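Side-chain contacts in putative anti-sigma factor antagonist TM_1081 (Thermotoga maritima, PDB 3F43), which probably acts, when phosphorylated, as an anti-anti-sigma factor that counteracts an anti-sigma factor and thereby frees a sigma factor from inhibition: residues F68-I73 / S101-D106; N75-I80 / D106-I111; L57-V62 / E94-V99; V23-N28 / K40-D45. All coordinates share one frame; numbering follows the deposited sequence. Where two conformers were deposited one is given.

Contact 1: F68-I73 / S101-D106; sequences FSLGVI and SLTNLD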
loop_
_atom_site.group_PDB
_atom_site.type_symbol
_atom_site.label_atom_id
_atom_site.label_comp_id
_atom_site.label_asym_id
_atom_site.label_seq_id
_atom_site.Cartn_x
_atom_site.Cartn_y
_atom_site.Cartn_z
ATOM N N PHE A 68 -0.003 3.641 -4.445
ATOM C CA PHE A 68 0.773 4.490 -3.546
ATOM C C PHE A 68 -0.082 5.208 -2.547
ATOM O O PHE A 68 0.266 5.234 -1.345
ATOM C CB PHE A 68 1.658 5.488 -4.341
ATOM C CG PHE A 68 2.936 4.897 -4.835
ATOM C CD1 PHE A 68 2.936 3.871 -5.763
ATOM C CD2 PHE A 68 4.144 5.384 -4.388
ATOM C CE1 PHE A 68 4.119 3.314 -6.192
ATOM C CE2 PHE A 68 5.328 4.858 -4.845
ATOM C CZ PHE A 68 5.325 3.817 -5.742
ATOM N N SER A 69 -1.232 5.720 -2.954
ATOM C CA SER A 69 -2.102 6.376 -1.957
ATOM C C SER A 69 -2.699 5.312 -1.016
ATOM O O SER A 69 -2.870 5.546 0.197
ATOM C CB SER A 69 -3.141 7.326 -2.568
ATOM O OG SER A 69 -3.609 6.967 -3.861
ATOM N N LEU A 70 -2.931 4.108 -1.522
ATOM C CA LEU A 70 -3.358 3.026 -0.640
ATOM C C LEU A 70 -2.274 2.694 0.379
ATOM O O LEU A 70 -2.559 2.458 1.557
ATOM C CB LEU A 70 -3.685 1.742 -1.395
ATOM C CG LEU A 70 -5.085 1.577 -1.902
ATOM C CD1 LEU A 70 -5.140 0.302 -2.790
ATOM C CD2 LEU A 70 -6.082 1.514 -0.716
ATOM N N GLY A 71 -1.014 2.656 -0.045
ATOM C CA GLY A 71 0.074 2.389 0.877
ATOM C C GLY A 71 0.143 3.423 1.998
ATOM O O GLY A 71 0.386 3.081 3.165
ATOM N N VAL A 72 -0.119 4.677 1.660
ATOM C CA VAL A 72 -0.182 5.748 2.665
ATOM C C VAL A 72 -1.330 5.522 3.658
ATOM O O VAL A 72 -1.141 5.609 4.886
ATOM C CB VAL A 72 -0.163 7.115 2.039
ATOM C CG1 VAL A 72 -0.485 8.197 3.100
ATOM C CG2 VAL A 72 1.247 7.298 1.355
ATOM N N ILE A 73 -2.515 5.189 3.141
ATOM C CA ILE A 73 -3.650 4.869 3.989
ATOM C C ILE A 73 -3.320 3.721 4.950
ATOM O O ILE A 73 -3.592 3.789 6.161
ATOM C CB ILE A 73 -4.884 4.565 3.152
ATOM C CG1 ILE A 73 -5.329 5.861 2.461
ATOM C CG2 ILE A 73 -6.005 3.957 3.994
ATOM C CD1 ILE A 73 -6.442 5.646 1.440
ATOM N N SER A 101 -13.199 -1.580 -1.537
ATOM C CA SER A 101 -13.900 -2.876 -1.484
ATOM C C SER A 101 -13.062 -4.048 -1.997
ATOM O O SER A 101 -12.922 -5.076 -1.332
ATOM C CB SER A 101 -15.190 -2.784 -2.299
ATOM O OG SER A 101 -15.924 -3.991 -2.274
ATOM N N LEU A 102 -12.529 -3.886 -3.202
ATOM C CA LEU A 102 -11.789 -4.957 -3.825
ATOM C C LEU A 102 -10.495 -5.291 -3.077
ATOM O O LEU A 102 -10.022 -6.443 -3.157
ATOM C CB LEU A 102 -11.528 -4.678 -5.308
ATOM C CG LEU A 102 -12.689 -4.804 -6.275
ATOM C CD1 LEU A 102 -12.186 -4.507 -7.701
ATOM C CD2 LEU A 102 -13.322 -6.188 -6.195
ATOM N N THR A 103 -9.917 -4.334 -2.360
ATOM C CA THR A 103 -8.717 -4.588 -1.565
ATOM C C THR A 103 -9.033 -4.913 -0.099
ATOM O O THR A 103 -8.134 -5.018 0.709
ATOM C CB THR A 103 -7.778 -3.367 -1.588
ATOM O OG1 THR A 103 -8.415 -2.255 -0.921
ATOM C CG2 THR A 103 -7.419 -2.959 -3.020
ATOM N N ASN A 104 -10.325 -5.060 0.207
ATOM C CA ASN A 104 -10.820 -5.449 1.537
ATOM C C ASN A 104 -10.551 -4.413 2.636
ATOM O O ASN A 104 -10.737 -4.700 3.823
ATOM C CB ASN A 104 -10.301 -6.839 1.951
ATOM C CG ASN A 104 -11.071 -7.973 1.310
ATOM O OD1 ASN A 104 -11.903 -7.775 0.430
ATOM N ND2 ASN A 104 -10.754 -9.187 1.727
ATOM N N LEU A 105 -10.132 -3.208 2.244
ATOM C CA LEU A 105 -9.857 -2.183 3.218
ATOM C C LEU A 105 -11.138 -1.811 3.982
ATOM O O LEU A 105 -11.097 -1.500 5.166
ATOM C CB LEU A 105 -9.200 -0.985 2.539
ATOM C CG LEU A 105 -8.415 0.044 3.283
ATOM C CD1 LEU A 105 -7.671 -0.424 4.509
ATOM C CD2 LEU A 105 -7.507 0.728 2.196
ATOM N N ASP A 106 -12.284 -1.916 3.311
ATOM C CA ASP A 106 -13.561 -1.671 3.961
ATOM C C ASP A 106 -13.945 -2.662 5.065
ATOM O O ASP A 106 -14.899 -2.432 5.814
ATOM C CB ASP A 106 -14.685 -1.490 2.939
ATOM C CG ASP A 106 -14.971 -2.736 2.118
ATOM O OD1 ASP A 106 -14.297 -3.789 2.261
ATOM O OD2 ASP A 106 -15.879 -2.631 1.273
#

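Contact 2: N75-I80 / D106-I111; sequences NILKSI and DRIVKI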
loop_
_atom_site.group_PDB
_atom_site.type_symbol
_atom_site.label_atom_id
_atom_site.label_comp_id
_atom_site.label_asym_id
_atom_site.label_seq_id
_atom_site.Cartn_x
_atom_site.Cartn_y
_atom_site.Cartn_z
ATOM N N ASN A 75 -0.309 2.838 5.928
ATOM C CA ASN A 75 0.671 3.267 6.914
ATOM C C ASN A 75 0.024 4.046 8.047
ATOM O O ASN A 75 0.384 3.888 9.221
ATOM C CB ASN A 75 1.750 4.111 6.255
ATOM C CG ASN A 75 2.770 3.275 5.526
ATOM O OD1 ASN A 75 3.094 2.168 5.939
ATOM N ND2 ASN A 75 3.292 3.826 4.444
ATOM N N ILE A 76 -0.921 4.910 7.715
ATOM C CA ILE A 76 -1.672 5.662 8.731
ATOM C C ILE A 76 -2.491 4.729 9.633
ATOM O O ILE A 76 -2.485 4.841 10.878
ATOM C CB ILE A 76 -2.596 6.744 8.089
ATOM C CG1 ILE A 76 -1.751 7.795 7.394
ATOM C CG2 ILE A 76 -3.511 7.431 9.134
ATOM C CD1 ILE A 76 -2.575 8.698 6.456
ATOM N N LEU A 77 -3.160 3.799 8.983
ATOM C CA LEU A 77 -3.953 2.819 9.688
ATOM C C LEU A 77 -3.116 2.007 10.673
ATOM O O LEU A 77 -3.523 1.795 11.825
ATOM C CB LEU A 77 -4.626 1.872 8.695
ATOM C CG LEU A 77 -5.446 0.748 9.301
ATOM C CD1 LEU A 77 -6.524 1.239 10.335
ATOM C CD2 LEU A 77 -6.091 -0.033 8.189
ATOM N N LYS A 78 -1.934 1.564 10.227
ATOM C CA LYS A 78 -1.018 0.809 11.073
ATOM C C LYS A 78 -0.588 1.619 12.282
ATOM O O LYS A 78 -0.596 1.126 13.394
ATOM C CB LYS A 78 0.221 0.371 10.276
ATOM C CG LYS A 78 -0.037 -0.783 9.336
ATOM C CD LYS A 78 1.116 -0.978 8.298
ATOM C CE LYS A 78 2.415 -1.428 8.901
ATOM N NZ LYS A 78 3.376 -1.844 7.798
ATOM N N SER A 79 -0.242 2.887 12.064
ATOM C CA SER A 79 0.201 3.727 13.168
ATOM C C SER A 79 -0.924 3.900 14.179
ATOM O O SER A 79 -0.729 3.764 15.400
ATOM C CB SER A 79 0.647 5.095 12.652
ATOM O OG SER A 79 0.944 5.960 13.715
ATOM N N ILE A 80 -2.108 4.245 13.665
ATOM C CA ILE A 80 -3.236 4.500 14.545
ATOM C C ILE A 80 -3.698 3.226 15.308
ATOM O O ILE A 80 -3.993 3.279 16.509
ATOM C CB ILE A 80 -4.399 5.224 13.813
ATOM C CG1 ILE A 80 -3.937 6.644 13.453
ATOM C CG2 ILE A 80 -5.639 5.261 14.670
ATOM C CD1 ILE A 80 -4.978 7.470 12.649
ATOM N N ASP A 106 -12.284 -1.916 3.311
ATOM C CA ASP A 106 -13.561 -1.671 3.961
ATOM C C ASP A 106 -13.945 -2.662 5.065
ATOM O O ASP A 106 -14.899 -2.432 5.814
ATOM C CB ASP A 106 -14.685 -1.490 2.939
ATOM C CG ASP A 106 -14.971 -2.736 2.118
ATOM O OD1 ASP A 106 -14.297 -3.789 2.261
ATOM O OD2 ASP A 106 -15.879 -2.631 1.273
ATOM N N ARG A 107 -13.184 -3.761 5.181
ATOM C CA ARG A 107 -13.312 -4.712 6.285
ATOM C C ARG A 107 -12.485 -4.347 7.530
ATOM O O ARG A 107 -12.738 -4.884 8.605
ATOM C CB ARG A 107 -12.959 -6.139 5.820
ATOM C CG ARG A 107 -13.824 -6.605 4.665
ATOM C CD ARG A 107 -13.363 -7.965 4.131
ATOM N NE ARG A 107 -14.091 -8.326 2.912
ATOM C CZ ARG A 107 -14.094 -9.547 2.366
ATOM N NH1 ARG A 107 -13.410 -10.554 2.919
ATOM N NH2 ARG A 107 -14.790 -9.763 1.254
ATOM N N ILE A 108 -11.502 -3.464 7.391
ATOM C CA ILE A 108 -10.548 -3.160 8.452
ATOM C C ILE A 108 -10.427 -1.683 8.865
ATOM O O ILE A 108 -9.700 -1.377 9.810
ATOM C CB ILE A 108 -9.145 -3.731 8.119
ATOM C CG1 ILE A 108 -8.548 -3.142 6.844
ATOM C CG2 ILE A 108 -9.213 -5.303 8.015
ATOM C CD1 ILE A 108 -6.989 -3.396 6.685
ATOM N N VAL A 109 -11.093 -0.782 8.142
ATOM C CA VAL A 109 -11.128 0.632 8.516
ATOM C C VAL A 109 -12.575 1.104 8.363
ATOM O O VAL A 109 -13.294 0.716 7.439
ATOM C CB VAL A 109 -10.131 1.487 7.689
ATOM C CG1 VAL A 109 -10.550 1.568 6.250
ATOM C CG2 VAL A 109 -9.976 2.913 8.296
ATOM N N LYS A 110 -12.999 1.932 9.315
ATOM C CA LYS A 110 -14.311 2.558 9.279
ATOM C C LYS A 110 -14.389 3.515 8.113
ATOM O O LYS A 110 -13.447 4.242 7.832
ATOM C CB LYS A 110 -14.606 3.312 10.580
ATOM C CG LYS A 110 -14.851 2.414 11.767
ATOM C CD LYS A 110 -16.228 1.754 11.690
ATOM N N ILE A 111 -15.509 3.454 7.420
ATOM C CA ILE A 111 -15.787 4.318 6.284
ATOM C C ILE A 111 -17.171 4.907 6.451
ATOM O O ILE A 111 -18.155 4.179 6.718
ATOM C CB ILE A 111 -15.742 3.555 4.949
ATOM C CG1 ILE A 111 -14.372 2.909 4.702
ATOM C CG2 ILE A 111 -16.154 4.489 3.805
ATOM C CD1 ILE A 111 -14.353 1.961 3.496
#

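Contact 3: L57-V62 / E94-V99; sequences LVLSDV and EKVERV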
loop_
_atom_site.group_PDB
_atom_site.type_symbol
_atom_site.label_atom_id
_atom_site.label_comp_id
_atom_site.label_asym_id
_atom_site.label_seq_id
_atom_site.Cartn_x
_atom_site.Cartn_y
_atom_site.Cartn_z
ATOM N N LEU A 57 -9.802 10.950 7.201
ATOM C CA LEU A 57 -9.286 11.285 5.900
ATOM C C LEU A 57 -10.509 11.436 4.984
ATOM O O LEU A 57 -11.158 10.464 4.565
ATOM C CB LEU A 57 -8.277 10.249 5.389
ATOM C CG LEU A 57 -7.836 10.411 3.929
ATOM C CD1 LEU A 57 -7.178 11.805 3.732
ATOM C CD2 LEU A 57 -6.884 9.276 3.578
ATOM N N VAL A 58 -10.834 12.694 4.712
ATOM C CA VAL A 58 -11.987 13.066 3.919
ATOM C C VAL A 58 -11.575 13.025 2.438
ATOM O O VAL A 58 -10.609 13.687 2.031
ATOM C CB VAL A 58 -12.504 14.449 4.324
ATOM C CG1 VAL A 58 -13.695 14.866 3.393
ATOM C CG2 VAL A 58 -12.954 14.457 5.813
ATOM N N LEU A 59 -12.314 12.242 1.672
ATOM C CA LEU A 59 -11.991 11.927 0.281
ATOM C C LEU A 59 -12.912 12.573 -0.775
ATOM O O LEU A 59 -12.885 12.234 -1.946
ATOM C CB LEU A 59 -11.957 10.389 0.129
ATOM C CG LEU A 59 -10.909 9.677 0.969
ATOM C CD1 LEU A 59 -11.086 8.147 0.927
ATOM C CD2 LEU A 59 -9.552 10.048 0.441
ATOM N N SER A 60 -13.733 13.544 -0.362
ATOM C CA SER A 60 -14.677 14.191 -1.235
ATOM C C SER A 60 -14.080 14.719 -2.537
ATOM O O SER A 60 -14.731 14.643 -3.587
ATOM C CB SER A 60 -15.337 15.374 -0.487
ATOM O OG SER A 60 -15.905 14.936 0.735
ATOM N N ASP A 61 -12.843 15.234 -2.454
ATOM C CA ASP A 61 -12.217 15.892 -3.605
ATOM C C ASP A 61 -11.094 15.041 -4.199
ATOM O O ASP A 61 -10.359 15.527 -5.044
ATOM C CB ASP A 61 -11.676 17.249 -3.186
ATOM C CG ASP A 61 -12.758 18.170 -2.749
ATOM O OD1 ASP A 61 -13.730 18.316 -3.481
ATOM O OD2 ASP A 61 -12.648 18.737 -1.646
ATOM N N VAL A 62 -11.003 13.785 -3.785
ATOM C CA VAL A 62 -10.014 12.860 -4.314
ATOM C C VAL A 62 -10.671 12.000 -5.409
ATOM O O VAL A 62 -11.516 11.177 -5.109
ATOM C CB VAL A 62 -9.409 12.027 -3.177
ATOM C CG1 VAL A 62 -8.414 10.969 -3.780
ATOM C CG2 VAL A 62 -8.660 12.938 -2.151
ATOM N N GLU A 94 -17.252 6.825 -6.026
ATOM C CA GLU A 94 -17.528 5.433 -6.406
ATOM C C GLU A 94 -16.293 4.674 -6.868
ATOM O O GLU A 94 -16.111 3.522 -6.493
ATOM C CB GLU A 94 -18.716 5.316 -7.371
ATOM C CG GLU A 94 -18.530 5.846 -8.734
ATOM C CD GLU A 94 -19.757 5.556 -9.593
ATOM O OE1 GLU A 94 -19.826 4.442 -10.174
ATOM O OE2 GLU A 94 -20.661 6.433 -9.642
ATOM N N LYS A 95 -15.430 5.347 -7.620
ATOM C CA LYS A 95 -14.154 4.787 -8.072
ATOM C C LYS A 95 -13.252 4.405 -6.879
ATOM O O LYS A 95 -12.628 3.327 -6.849
ATOM C CB LYS A 95 -13.451 5.824 -8.954
ATOM C CG LYS A 95 -12.293 5.305 -9.793
ATOM C CD LYS A 95 -11.667 6.435 -10.608
ATOM N N VAL A 96 -13.171 5.296 -5.897
ATOM C CA VAL A 96 -12.380 5.047 -4.704
ATOM C C VAL A 96 -13.018 3.930 -3.874
ATOM O O VAL A 96 -12.320 3.011 -3.426
ATOM C CB VAL A 96 -12.190 6.364 -3.887
ATOM C CG1 VAL A 96 -11.518 6.085 -2.515
ATOM C CG2 VAL A 96 -11.364 7.373 -4.732
ATOM N N GLU A 97 -14.318 3.976 -3.664
ATOM C CA GLU A 97 -14.966 2.930 -2.885
ATOM C C GLU A 97 -14.802 1.536 -3.521
ATOM O O GLU A 97 -14.734 0.536 -2.812
ATOM C CB GLU A 97 -16.457 3.233 -2.676
ATOM C CG GLU A 97 -17.216 2.089 -1.986
ATOM C CD GLU A 97 -16.558 1.631 -0.659
ATOM O OE1 GLU A 97 -16.159 2.527 0.130
ATOM O OE2 GLU A 97 -16.429 0.385 -0.416
ATOM N N ARG A 98 -14.759 1.472 -4.857
ATOM C CA ARG A 98 -14.541 0.191 -5.543
ATOM C C ARG A 98 -13.167 -0.377 -5.204
ATOM O O ARG A 98 -13.023 -1.573 -4.935
ATOM C CB ARG A 98 -14.701 0.378 -7.051
ATOM C CG ARG A 98 -14.639 -0.885 -7.883
ATOM C CD ARG A 98 -15.174 -0.617 -9.292
ATOM N NE ARG A 98 -16.623 -0.337 -9.280
ATOM C CZ ARG A 98 -17.218 0.842 -9.527
ATOM N NH1 ARG A 98 -16.532 1.944 -9.849
ATOM N NH2 ARG A 98 -18.541 0.922 -9.456
ATOM N N VAL A 99 -12.154 0.498 -5.155
ATOM C CA VAL A 99 -10.809 0.066 -4.778
ATOM C C VAL A 99 -10.810 -0.380 -3.312
ATOM O O VAL A 99 -10.205 -1.408 -2.986
ATOM C CB VAL A 99 -9.747 1.136 -5.067
ATOM C CG1 VAL A 99 -8.410 0.815 -4.338
ATOM C CG2 VAL A 99 -9.580 1.292 -6.589
#

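Contact 4: V23-N28 / K40-D45; sequences VILMPN and KKWVFD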
loop_
_atom_site.group_PDB
_atom_site.type_symbol
_atom_site.label_atom_id
_atom_site.label_comp_id
_atom_site.label_asym_id
_atom_site.label_seq_id
_atom_site.Cartn_x
_atom_site.Cartn_y
_atom_site.Cartn_z
ATOM N N VAL A 23 -8.310 15.266 13.962
ATOM C CA VAL A 23 -7.707 15.897 12.805
ATOM C C VAL A 23 -8.494 15.507 11.565
ATOM O O VAL A 23 -8.553 14.328 11.196
ATOM C CB VAL A 23 -6.229 15.532 12.625
ATOM C CG1 VAL A 23 -5.653 16.275 11.415
ATOM C CG2 VAL A 23 -5.424 15.738 13.886
ATOM N N ILE A 24 -9.125 16.495 10.928
ATOM C CA ILE A 24 -9.936 16.252 9.741
ATOM C C ILE A 24 -9.122 16.714 8.530
ATOM O O ILE A 24 -8.913 17.937 8.306
ATOM C CB ILE A 24 -11.278 16.994 9.811
ATOM C CG1 ILE A 24 -12.011 16.681 11.135
ATOM C CG2 ILE A 24 -12.146 16.640 8.571
ATOM C CD1 ILE A 24 -13.350 17.415 11.312
ATOM N N LEU A 25 -8.619 15.732 7.784
ATOM C CA LEU A 25 -7.804 15.983 6.605
ATOM C C LEU A 25 -8.698 16.071 5.383
ATOM O O LEU A 25 -9.484 15.155 5.107
ATOM C CB LEU A 25 -6.794 14.844 6.382
ATOM C CG LEU A 25 -5.827 14.541 7.529
ATOM C CD1 LEU A 25 -5.038 13.220 7.256
ATOM C CD2 LEU A 25 -4.942 15.752 7.851
HETATM N N MSE A 26 -8.551 17.149 4.631
HETATM C CA MSE A 26 -9.378 17.390 3.453
HETATM C C MSE A 26 -8.549 17.712 2.203
HETATM O O MSE A 26 -8.612 18.827 1.680
HETATM C CB MSE A 26 -10.363 18.500 3.727
HETATM C CG MSE A 26 -11.344 18.196 4.888
HETATM SE SE MSE A 26 -12.321 19.685 5.584
HETATM C CE MSE A 26 -10.874 20.504 6.584
ATOM N N PRO A 27 -7.783 16.710 1.707
ATOM C CA PRO A 27 -7.003 16.970 0.473
ATOM C C PRO A 27 -7.917 17.405 -0.644
ATOM O O PRO A 27 -8.996 16.845 -0.840
ATOM C CB PRO A 27 -6.332 15.626 0.166
ATOM C CG PRO A 27 -7.139 14.614 0.941
ATOM C CD PRO A 27 -7.598 15.338 2.195
ATOM N N ASN A 28 -7.506 18.436 -1.366
ATOM C CA ASN A 28 -8.393 19.047 -2.358
ATOM C C ASN A 28 -8.014 18.681 -3.785
ATOM O O ASN A 28 -8.630 19.165 -4.737
ATOM C CB ASN A 28 -8.476 20.567 -2.181
ATOM C CG ASN A 28 -7.148 21.248 -2.269
ATOM O OD1 ASN A 28 -6.156 20.657 -2.678
ATOM N ND2 ASN A 28 -7.109 22.516 -1.844
ATOM N N LYS A 40 2.122 11.590 3.195
ATOM C CA LYS A 40 2.401 10.672 4.306
ATOM C C LYS A 40 3.341 11.330 5.335
ATOM O O LYS A 40 3.048 11.344 6.540
ATOM C CB LYS A 40 3.041 9.401 3.745
ATOM C CG LYS A 40 3.273 8.305 4.795
ATOM C CD LYS A 40 4.644 8.421 5.424
ATOM C CE LYS A 40 5.032 7.146 6.136
ATOM N NZ LYS A 40 6.351 7.369 6.777
ATOM N N LYS A 41 4.447 11.877 4.852
ATOM C CA LYS A 41 5.432 12.513 5.730
ATOM C C LYS A 41 4.802 13.653 6.498
ATOM O O LYS A 41 5.009 13.780 7.678
ATOM C CB LYS A 41 6.644 12.972 4.946
ATOM C CG LYS A 41 7.730 13.536 5.815
ATOM C CD LYS A 41 9.013 13.751 5.034
ATOM C CE LYS A 41 9.940 14.745 5.739
ATOM N NZ LYS A 41 10.097 14.484 7.211
ATOM N N TRP A 42 3.960 14.415 5.823
ATOM C CA TRP A 42 3.242 15.529 6.447
ATOM C C TRP A 42 2.269 15.060 7.550
ATOM O O TRP A 42 2.320 15.600 8.686
ATOM C CB TRP A 42 2.541 16.361 5.376
ATOM C CG TRP A 42 1.683 17.491 5.897
ATOM C CD1 TRP A 42 2.112 18.702 6.368
ATOM C CD2 TRP A 42 0.271 17.486 6.017
ATOM N NE1 TRP A 42 1.042 19.465 6.757
ATOM C CE2 TRP A 42 -0.105 18.759 6.536
ATOM C CE3 TRP A 42 -0.728 16.571 5.681
ATOM C CZ2 TRP A 42 -1.430 19.102 6.772
ATOM C CZ3 TRP A 42 -2.045 16.918 5.916
ATOM C CH2 TRP A 42 -2.378 18.189 6.446
ATOM N N VAL A 43 1.512 13.998 7.287
ATOM C CA VAL A 43 0.567 13.505 8.296
ATOM C C VAL A 43 1.344 12.987 9.526
ATOM O O VAL A 43 0.986 13.264 10.676
ATOM C CB VAL A 43 -0.379 12.415 7.728
ATOM C CG1 VAL A 43 -1.192 11.736 8.890
ATOM C CG2 VAL A 43 -1.293 13.018 6.614
ATOM N N PHE A 44 2.401 12.233 9.280
ATOM C CA PHE A 44 3.260 11.755 10.382
ATOM C C PHE A 44 3.948 12.888 11.117
ATOM O O PHE A 44 3.951 12.955 12.347
ATOM C CB PHE A 44 4.258 10.689 9.917
ATOM C CG PHE A 44 3.646 9.314 9.799
ATOM C CD1 PHE A 44 2.853 8.974 8.743
ATOM C CD2 PHE A 44 3.873 8.359 10.778
ATOM C CE1 PHE A 44 2.275 7.690 8.659
ATOM C CE2 PHE A 44 3.293 7.096 10.677
ATOM C CZ PHE A 44 2.522 6.762 9.638
ATOM N N ASP A 45 4.561 13.810 10.387
ATOM C CA ASP A 45 5.267 14.879 11.070
ATOM C C ASP A 45 4.364 15.825 11.852
ATOM O O ASP A 45 4.717 16.249 12.980
ATOM C CB ASP A 45 6.098 15.704 10.103
ATOM C CG ASP A 45 7.303 14.986 9.553
ATOM O OD1 ASP A 45 7.747 13.946 10.076
ATOM O OD2 ASP A 45 7.848 15.514 8.571
#

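Contact 1: F68-I73 / S101-D106
L70 divides its two methyl groups between T103 and L105. CD1 meets T103 CG2 tip to tip at 4.0 Å. T103 can offer that methyl because its hydroxyl stands between the backbone N and the carbonyl carbon (chi1 66°), where OG1 hydrogen-bonds V99 O in the preceding helical turn. Threonine suits this place: it has just left helical conformation, its polar branch is satisfied by the backbone of that turn, and its apolar branch faces the core. The other methyl of L70, CD2, lies 3.3 Å from L105 CD2, the two side chains sliding past each other in opposite directions. This is closer than carbons usually pack, and with chi2 of L105 at 31°, away from a staggered value, the exact closeness is somewhat doubtful. One helical turn further on, I73 crosses the same leucine at a slant. Its CG2, anti to the backbone N, approaches L105 CD2 to 4.0 Å, and the beta-branch lets a methyl close to the backbone reach across. L105 CD2 is therefore shared by two neighbours of helix 67-83. At the dimer interface L70 packs on L70 of the second subunit, and L105 on S67 of that subunit. Within the chain, helix 67-83 lies here against helix 94-102 and the loop after it, with V99 of helix 94-102 packing on L70 and L100 on L105.

Contact 2: N75-I80 / D106-I111
L77 is the one residue of the helical segment that reaches the 106-111 segment, where it meets I108 and V109. The closest packing is with I108: L77 CD2 lies 3.8 Å from I108 CD1, and the two side chains cross at about a right angle, a methyl of the leucine fork against the end of the isoleucine's longer arm. With CG of L77 anti to the backbone N (chi1 177°), the isobutyl group extends from the helix and spreads both methyls over the loop. I108 brings its longer branch to meet them by placing CG1 between its backbone N and carbonyl carbon (chi1 61°). L77 CD1 also passes 4.1 Å from I108 O, so the leucine lies against the loop backbone as well as its side chains.

Towards the sheet the fit slackens, L77 CD1 standing 4.3 Å from V109 CG2. V109 is nevertheless buried, and a compact valine suits a position packed against F87 and L89. I108 and L77, both partly exposed, mark the more open side. A bound polyethylene glycol fragment, probably from the crystallisation liquor, lies near the side chain of I108, and F68 of the second subunit gives this isoleucine an additional apolar neighbour.

Around this contact, L105 also packs on L77, while strand 86-90, which carries F87 and L89, receives V109. The helical segment itself rests on F87 through I76 and I80, and S79 touches F44 of helix 36-48.

Contact 3: L57-V62 / E94-V99
This is a small, buried contact in which L59, by its side chain, and V62, by its carbonyl oxygen, receive V96 from the first turns of helix 94-102; both belong to the turn that follows strand 54-58. The turn is a type I beta turn from L59 to V62, closed by the bond from V62 N to L59 O at 3.1 Å. L59 meets V96 through its end: CD1 lies 4.0 Å from V96 CG1, the side chains crossing at a slant. V96 uses its two methyls separately. CG1 is anti to the backbone N (chi1 172°) and takes L59, whereas CG2, the other arm of the fork, comes within 3.8 Å of V62 O. Valine fits because its fork starts at CB, so one short side chain meets both the L59 methyl and the V62 carbonyl. V96 is also tied by its backbone, since V96 N is hydrogen-bonded to N93 OD1. On the solvent side, the in-plane edge of the R98 guanidinium points to E94 OE1, but at 3.8 Å from R98 NH2 this salt bridge is long. That polar pairing stays within the helix. Across the contact only methyl groups and one carbonyl oxygen approach each other, which implies that the turn and the helix are held together here by burial and shape, while no directional bond joins these two segments.

Contact 4: V23-N28 / K40-D45
The helical turn that presents W42 and V43 to L25 is tied on its outer side by K41 and D45, whose backbones pair through D45 N and K41 O at 2.7 Å. Their side chains join as well: K41 NZ donates to D45 OD2 at 2.8 Å in a salt bridge, OD2 accepting through its syn lone pair. Lysine and aspartate four residues apart are well placed for such a bridge, and here it lies on the face of the helix away from the strand.

The inner face is apolar. L25, the last residue of strand 22-25, carries the strand's side by sending one methyl to each partner. CD2 lies 3.7 Å from W42 CZ3 and is nearly as close to CH2, so it touches the benzene half of the indole, approaching obliquely. W42 does not start out towards L25; with CG anti to the backbone N (chi1 176°) its long ring system swings its far rim to the leucine. The same ring sends NE1 to H11 O, an oxygen of the expression tag, and meets F47 edge-to-face. Strand 22-25, helix 36-48 and strand 54-58 form a beta-alpha-beta unit, and L25, at the end of the first strand, faces the crossover helix. Its other methyl, CD1, is 3.8 Å from V43 CG2, the side chains crossing at an angle. A short valine suits this nearer wall, while V43 also packs on I76 of helix 67-83. F39, before this turn of helix 36-48, and F47, after it, also pack on L25.

Overall arrangement
Along the chain contact 4 closes first, and contacts 1, 2 and 3 then interlace, their segments alternating. Contacts 1 and 2 both use helix 67-83, have centres about 9 Å apart and share D106; contacts 1 and 3 both use helix 94-102, with centres about 10 Å apart. Contact 4, about 15 Å from the centres of contacts 2 and 3, packs helix 36-48 on a strand of the mixed sheet of this STAS domain. Contacts 2 and 3 pack helices on segments leading into or out of strands, and contact 1 packs helix 67-83 on the end of helix 94-102. Contacts 1, 2 and 3 also touch the second subunit, whereas contact 4 belongs to the chain's own core.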